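PDB 6LKK: ABC transporter, solute-binding protein from Staphylococcus aureus, which binds glucose 6-phosphate in its ligand pocket and probably serves as the G6P sensor of a two-component signalling system. Local coordinates for residues T93-M98 against D216-V221; D75-Q80 against S254-V259. All coordinates share one frame; numbering follows the deposited sequence.

Contact 1. Residues T93-M98 against D216-V221. With G6P (6-O-phosphono-alpha-D-glucopyranose), chain B.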
loop_
_atom_site.group_PDB
_atom_site.type_symbol
_atom_site.label_atom_id
_atom_site.label_comp_id
_atom_site.label_asym_id
_atom_site.label_seq_id
_atom_site.Cartn_x
_atom_site.Cartn_y
_atom_site.Cartn_z
ATOM N N THR A 93 8.897 -11.126 -2.587
ATOM C CA THR A 93 9.995 -10.221 -2.892
ATOM C C THR A 93 9.521 -8.796 -2.648
ATOM O O THR A 93 8.463 -8.399 -3.143
ATOM C CB THR A 93 10.449 -10.374 -4.347
ATOM O OG1 THR A 93 10.852 -11.725 -4.595
ATOM C CG2 THR A 93 11.607 -9.431 -4.669
ATOM N N SER A 94 10.295 -8.027 -1.888
ATOM C CA SER A 94 9.940 -6.629 -1.679
ATOM C C SER A 94 10.013 -5.870 -2.998
ATOM O O SER A 94 10.876 -6.137 -3.839
ATOM C CB SER A 94 10.863 -5.996 -0.641
ATOM O OG SER A 94 10.657 -6.593 0.629
ATOM N N PHE A 95 9.090 -4.917 -3.173
ATOM C CA PHE A 95 8.888 -4.251 -4.454
ATOM C C PHE A 95 8.975 -2.732 -4.348
ATOM O O PHE A 95 9.700 -2.098 -5.120
ATOM C CB PHE A 95 7.532 -4.663 -5.033
ATOM C CG PHE A 95 7.104 -3.859 -6.229
ATOM C CD1 PHE A 95 7.926 -3.744 -7.337
ATOM C CD2 PHE A 95 5.866 -3.230 -6.249
ATOM C CE1 PHE A 95 7.535 -3.010 -8.436
ATOM C CE2 PHE A 95 5.467 -2.494 -7.346
ATOM C CZ PHE A 95 6.300 -2.385 -8.443
ATOM N N LEU A 96 8.233 -2.136 -3.413
ATOM C CA LEU A 96 8.211 -0.688 -3.251
ATOM C C LEU A 96 8.003 -0.352 -1.783
ATOM O O LEU A 96 7.488 -1.161 -1.007
ATOM C CB LEU A 96 7.100 -0.028 -4.079
ATOM C CG LEU A 96 7.249 0.108 -5.595
ATOM C CD1 LEU A 96 6.010 0.797 -6.147
ATOM C CD2 LEU A 96 8.506 0.878 -5.986
ATOM N N LEU A 97 8.404 0.861 -1.416
ATOM C CA LEU A 97 8.124 1.421 -0.101
ATOM C C LEU A 97 6.990 2.427 -0.243
ATOM O O LEU A 97 7.074 3.345 -1.065
ATOM C CB LEU A 97 9.363 2.100 0.484
ATOM C CG LEU A 97 10.626 1.238 0.530
ATOM C CD1 LEU A 97 11.799 2.048 1.045
ATOM C CD2 LEU A 97 10.407 0.008 1.391
ATOM N N MET A 98 5.934 2.249 0.545
ATOM C CA MET A 98 4.735 3.079 0.431
ATOM C C MET A 98 4.374 3.648 1.793
ATOM O O MET A 98 3.782 2.941 2.629
ATOM C CB MET A 98 3.566 2.285 -0.137
ATOM C CG MET A 98 2.377 3.149 -0.525
ATOM S SD MET A 98 2.712 4.180 -1.957
ATOM C CE MET A 98 2.711 2.930 -3.235
ATOM N N ASP A 216 5.677 -2.939 0.193
ATOM C CA ASP A 216 4.875 -3.665 -0.781
ATOM C C ASP A 216 5.681 -4.821 -1.364
ATOM O O ASP A 216 6.901 -4.733 -1.523
ATOM C CB ASP A 216 4.415 -2.729 -1.899
ATOM C CG ASP A 216 3.462 -1.649 -1.412
ATOM O OD1 ASP A 216 3.088 -1.655 -0.218
ATOM O OD2 ASP A 216 3.081 -0.789 -2.235
ATOM N N GLY A 217 4.989 -5.918 -1.685
ATOM C CA GLY A 217 5.649 -7.137 -2.102
ATOM C C GLY A 217 5.090 -7.692 -3.399
ATOM O O GLY A 217 4.062 -7.238 -3.916
ATOM N N ILE A 218 5.804 -8.692 -3.925
ATOM C CA ILE A 218 5.415 -9.438 -5.115
ATOM C C ILE A 218 5.564 -10.921 -4.814
ATOM O O ILE A 218 6.560 -11.344 -4.217
ATOM C CB ILE A 218 6.270 -9.065 -6.344
ATOM C CG1 ILE A 218 6.052 -7.607 -6.732
ATOM C CG2 ILE A 218 5.931 -9.964 -7.528
ATOM C CD1 ILE A 218 7.096 -7.084 -7.694
ATOM N N ALA A 219 4.590 -11.716 -5.255
ATOM C CA ALA A 219 4.588 -13.149 -4.997
ATOM C C ALA A 219 4.088 -13.902 -6.222
ATOM O O ALA A 219 3.259 -13.399 -6.988
ATOM C CB ALA A 219 3.716 -13.501 -3.787
ATOM N N LEU A 220 4.606 -15.117 -6.397
ATOM C CA LEU A 220 4.132 -16.033 -7.425
ATOM C C LEU A 220 2.973 -16.859 -6.876
ATOM O O LEU A 220 3.069 -17.429 -5.785
ATOM C CB LEU A 220 5.263 -16.956 -7.892
ATOM C CG LEU A 220 6.495 -16.309 -8.532
ATOM C CD1 LEU A 220 7.445 -17.383 -9.037
ATOM C CD2 LEU A 220 6.107 -15.374 -9.666
ATOM N N VAL A 221 1.886 -16.921 -7.638
ATOM C CA VAL A 221 0.671 -17.614 -7.223
ATOM C C VAL A 221 0.764 -19.077 -7.627
ATOM O O VAL A 221 1.150 -19.405 -8.756
ATOM C CB VAL A 221 -0.568 -16.947 -7.846
ATOM C CG1 VAL A 221 -1.837 -17.720 -7.499
ATOM C CG2 VAL A 221 -0.681 -15.505 -7.379
HETATM C C1 G6P B . -1.579 -0.075 0.558
HETATM C C2 G6P B . -0.313 -0.587 -0.172
HETATM C C3 G6P B . -0.417 -0.609 -1.652
HETATM C C4 G6P B . -1.765 -0.980 -2.083
HETATM C C5 G6P B . -2.737 0.127 -1.689
HETATM C C6 G6P B . -4.145 -0.282 -1.980
HETATM O O1 G6P B . -1.236 0.930 1.464
HETATM O O2 G6P B . 0.822 0.217 0.192
HETATM O O3 G6P B . 0.554 -1.614 -2.180
HETATM O O4 G6P B . -1.809 -1.135 -3.523
HETATM O O5 G6P B . -2.669 0.469 -0.255
HETATM O O6 G6P B . -4.426 -1.470 -1.274
HETATM P P G6P B . -5.823 -1.568 -0.327
HETATM O O1P G6P B . -5.925 -2.988 0.203
HETATM O O2P G6P B . -7.062 -1.237 -1.182
HETATM O O3P G6P B . -5.719 -0.616 0.807
HETATM O O HOH W 1 8.607 -13.291 -5.112
#
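Phe95 lays the CB, CG and CD1 corner of its side chain against the tip of Ile218, with CD1 of Phe95 3.5 Å from CD1 of Ile218. The two side chains cross obliquely. The CG of Phe95 stands anti to its backbone N (chi1 170°), and CG of Leu96 lies over the rim of one ring face. Phe95 runs on to Met56 of strand 54-56 and Leu237 of helix 230-237, and Ile218 packs on Val54 and Val234 of the same strand and helix, so the pair lies between strand and helix. The two strands run antiparallel. Thr93 and Ile218 form a hydrogen-bonded pair, with Thr93 N to Ile218 O almost straight (2.9 Å, 169°) and Ile218 N returning to Thr93 O at 2.8 Å. Further along, the register slips by a classic beta bulge: Phe95 and Leu96 both face Asp216. Asp216 O takes a short bond from Phe95 N (2.7 Å) and a weak one from Leu96 N, and Asp216 N donates to Leu96 O. A water bridges the Thr93 pair, accepting from Thr93 OG1 and donating to Ile218 O; the same OG1 is also hydrogen-bonded to the backbone N of Asp75. The residue opposite the bulge, Asp216, is also part of the sugar pocket of this solute-binding protein fold. Its carboxylate spans two neighbouring sugar hydroxyls of glucose 6-phosphate, OD1 accepting from O2 at 3.0 Å and OD2 from O3 at 2.7 Å. Tyr9 OH is a further partner of OD2, which helps fix the rotation of the carboxylate. Met98 CG, anti to the backbone N, lies 3.4 Å from the sugar O2; the bends at chi2 and chi3 then carry CE to the flank of Asp216 OD2.

Contact 2. Residues D75-Q80 against S254-V259; sequences DTSVTQ and SIRKDV
A 3-10 turn, residues 76-80, meets an irregular loop, 254-259, at the surface of the protein away from the sugar-phosphate pocket. One backbone bond joins them directly: Lys257 N points at Gln80 O over 2.9 Å, nearly along the C=O axis and almost perfectly straight (177°). The first methylenes of the Lys257 side chain lie along the same carbonyl, and its amine travels on to a salt bridge with Glu83. Beside this bond the side chains of Gln80 and Arg256 run together, pointing the same way. CB of Gln80 sits over one face of the guanidinium, offset toward its rim and 3.6 Å from Arg256 NH2, while the amide plane is turned 39° from the guanidinium. Each segment is also shaped by its own polar turn. Asp75 OD2 accepts from Ser77 N, which makes an Asx turn leading into the 3-10 segment, and also from Ser77 OG, both from above the carboxylate plane; Ser254 OG accepts from Arg256 N in an ST turn. Arg256, bent at chi3 (64°), grips Asp258 side-on in a salt bridge: NE meets OD1 at 2.8 Å and NH2 meets OD2 at 2.9 Å, each carboxylate oxygen using its syn lone pair, close to the guanidinium plane. NH2 also donates to a water, which Gln80 NE2 reaches weakly. NH1 lies 3.6 Å from Ser77 CB and is hydrogen-bonded to Thr238 O, just ahead of helix 240-250.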
loop_
_atom_site.group_PDB
_atom_site.type_symbol
_atom_site.label_atom_id
_atom_site.label_comp_id
_atom_site.label_asym_id
_atom_site.label_seq_id
_atom_site.Cartn_x
_atom_site.Cartn_y
_atom_site.Cartn_z
ATOM N N ASP A 75 13.196 -13.059 -5.964
ATOM C CA ASP A 75 14.087 -12.679 -7.047
ATOM C C ASP A 75 15.514 -12.551 -6.530
ATOM O O ASP A 75 15.752 -12.145 -5.390
ATOM C CB ASP A 75 13.632 -11.359 -7.668
ATOM C CG ASP A 75 14.367 -11.036 -8.951
ATOM O OD1 ASP A 75 13.961 -11.549 -10.015
ATOM O OD2 ASP A 75 15.362 -10.282 -8.893
ATOM N N THR A 76 16.476 -12.904 -7.386
ATOM C CA THR A 76 17.878 -12.818 -6.991
ATOM C C THR A 76 18.264 -11.401 -6.583
ATOM O O THR A 76 19.151 -11.220 -5.741
ATOM C CB THR A 76 18.773 -13.302 -8.132
ATOM O OG1 THR A 76 18.407 -14.637 -8.495
ATOM C CG2 THR A 76 20.243 -13.278 -7.718
ATOM N N SER A 77 17.603 -10.388 -7.151
ATOM C CA SER A 77 17.997 -9.004 -6.922
ATOM C C SER A 77 17.660 -8.513 -5.524
ATOM O O SER A 77 17.864 -7.326 -5.250
ATOM C CB SER A 77 17.339 -8.089 -7.957
ATOM O OG SER A 77 15.943 -7.996 -7.753
ATOM N N VAL A 78 17.147 -9.369 -4.632
ATOM C CA VAL A 78 17.015 -8.950 -3.240
ATOM C C VAL A 78 18.365 -8.490 -2.709
ATOM O O VAL A 78 18.436 -7.650 -1.804
ATOM C CB VAL A 78 16.417 -10.079 -2.374
ATOM C CG1 VAL A 78 14.971 -10.352 -2.777
ATOM C CG2 VAL A 78 17.258 -11.347 -2.461
ATOM N N THR A 79 19.454 -9.016 -3.278
ATOM C CA THR A 79 20.797 -8.600 -2.887
ATOM C C THR A 79 21.007 -7.101 -3.075
ATOM O O THR A 79 21.809 -6.495 -2.356
ATOM C CB THR A 79 21.835 -9.380 -3.697
ATOM O OG1 THR A 79 21.666 -10.784 -3.470
ATOM C CG2 THR A 79 23.255 -8.977 -3.308
ATOM N N GLN A 80 20.315 -6.490 -4.037
ATOM C CA GLN A 80 20.481 -5.075 -4.341
ATOM C C GLN A 80 19.482 -4.191 -3.606
ATOM O O GLN A 80 19.424 -2.989 -3.879
ATOM C CB GLN A 80 20.348 -4.835 -5.848
ATOM C CG GLN A 80 21.620 -5.077 -6.641
ATOM C CD GLN A 80 21.996 -6.541 -6.711
ATOM O OE1 GLN A 80 23.058 -6.944 -6.234
ATOM N NE2 GLN A 80 21.133 -7.345 -7.320
ATOM N N SER A 254 11.813 3.537 -4.306
ATOM C CA SER A 254 12.341 2.269 -4.779
ATOM C C SER A 254 12.813 1.397 -3.623
ATOM O O SER A 254 13.272 1.884 -2.585
ATOM C CB SER A 254 13.500 2.509 -5.746
ATOM O OG SER A 254 14.126 1.288 -6.115
ATOM N N ILE A 255 12.709 0.081 -3.826
ATOM C CA ILE A 255 13.266 -0.884 -2.884
ATOM C C ILE A 255 14.763 -1.080 -3.069
ATOM O O ILE A 255 15.398 -1.720 -2.224
ATOM C CB ILE A 255 12.522 -2.226 -3.039
ATOM C CG1 ILE A 255 12.863 -3.202 -1.905
ATOM C CG2 ILE A 255 12.825 -2.862 -4.396
ATOM C CD1 ILE A 255 12.447 -2.728 -0.527
ATOM N N ARG A 256 15.347 -0.533 -4.132
ATOM C CA ARG A 256 16.729 -0.816 -4.494
ATOM C C ARG A 256 17.680 0.265 -3.989
ATOM O O ARG A 256 17.326 1.444 -3.901
ATOM C CB ARG A 256 16.872 -0.946 -6.010
ATOM C CG ARG A 256 16.139 -2.133 -6.611
ATOM C CD ARG A 256 16.351 -2.186 -8.118
ATOM N NE ARG A 256 17.749 -2.414 -8.481
ATOM C CZ ARG A 256 18.260 -3.569 -8.905
ATOM N NH1 ARG A 256 17.502 -4.650 -9.041
ATOM N NH2 ARG A 256 19.546 -3.641 -9.201
ATOM N N LYS A 257 18.910 -0.159 -3.680
ATOM C CA LYS A 257 19.960 0.771 -3.273
ATOM C C LYS A 257 20.446 1.629 -4.433
ATOM O O LYS A 257 20.869 2.771 -4.220
ATOM C CB LYS A 257 21.149 0.003 -2.693
ATOM C CG LYS A 257 20.872 -0.803 -1.439
ATOM C CD LYS A 257 21.961 -1.852 -1.246
ATOM C CE LYS A 257 22.425 -1.952 0.194
ATOM N NZ LYS A 257 23.463 -3.013 0.347
ATOM N N ASP A 258 20.420 1.096 -5.656
ATOM C CA ASP A 258 21.032 1.743 -6.810
ATOM C C ASP A 258 20.023 2.533 -7.636
ATOM O O ASP A 258 20.192 2.681 -8.852
ATOM C CB ASP A 258 21.741 0.709 -7.687
ATOM C CG ASP A 258 20.822 -0.408 -8.145
ATOM O OD1 ASP A 258 19.629 -0.391 -7.783
ATOM O OD2 ASP A 258 21.296 -1.312 -8.866
ATOM N N VAL A 259 18.984 3.056 -6.993
ATOM C CA VAL A 259 17.943 3.825 -7.663
ATOM C C VAL A 259 17.780 5.154 -6.941
ATOM O O VAL A 259 17.860 5.219 -5.709
ATOM C CB VAL A 259 16.609 3.051 -7.707
ATOM C CG1 VAL A 259 15.471 3.940 -8.200
ATOM C CG2 VAL A 259 16.750 1.827 -8.596
HETATM O O HOH W 2 19.714 -6.643 -10.060
#

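Overall arrangement
Followed from the N terminus, the chain passes strand 70-71 and enters residues 75-80, the first half of contact 2, then, after a further loop, enters strand 92-105 and the first half of contact 1. Contact 1 closes when strand 213-221 returns beside residues 93-98. Helices 230-237 and 240-250 follow before residues 254-259 come back to close contact 2, so the smaller loop of contact 1 lies wholly within the larger one. The centres are 12 Å apart and the two contacts touch: Ile255 packs on Ser94 and Leu97, and Thr93 and Asp75 connect them as well. The ligand-bearing sheet is thereby joined to the surface turns beside it.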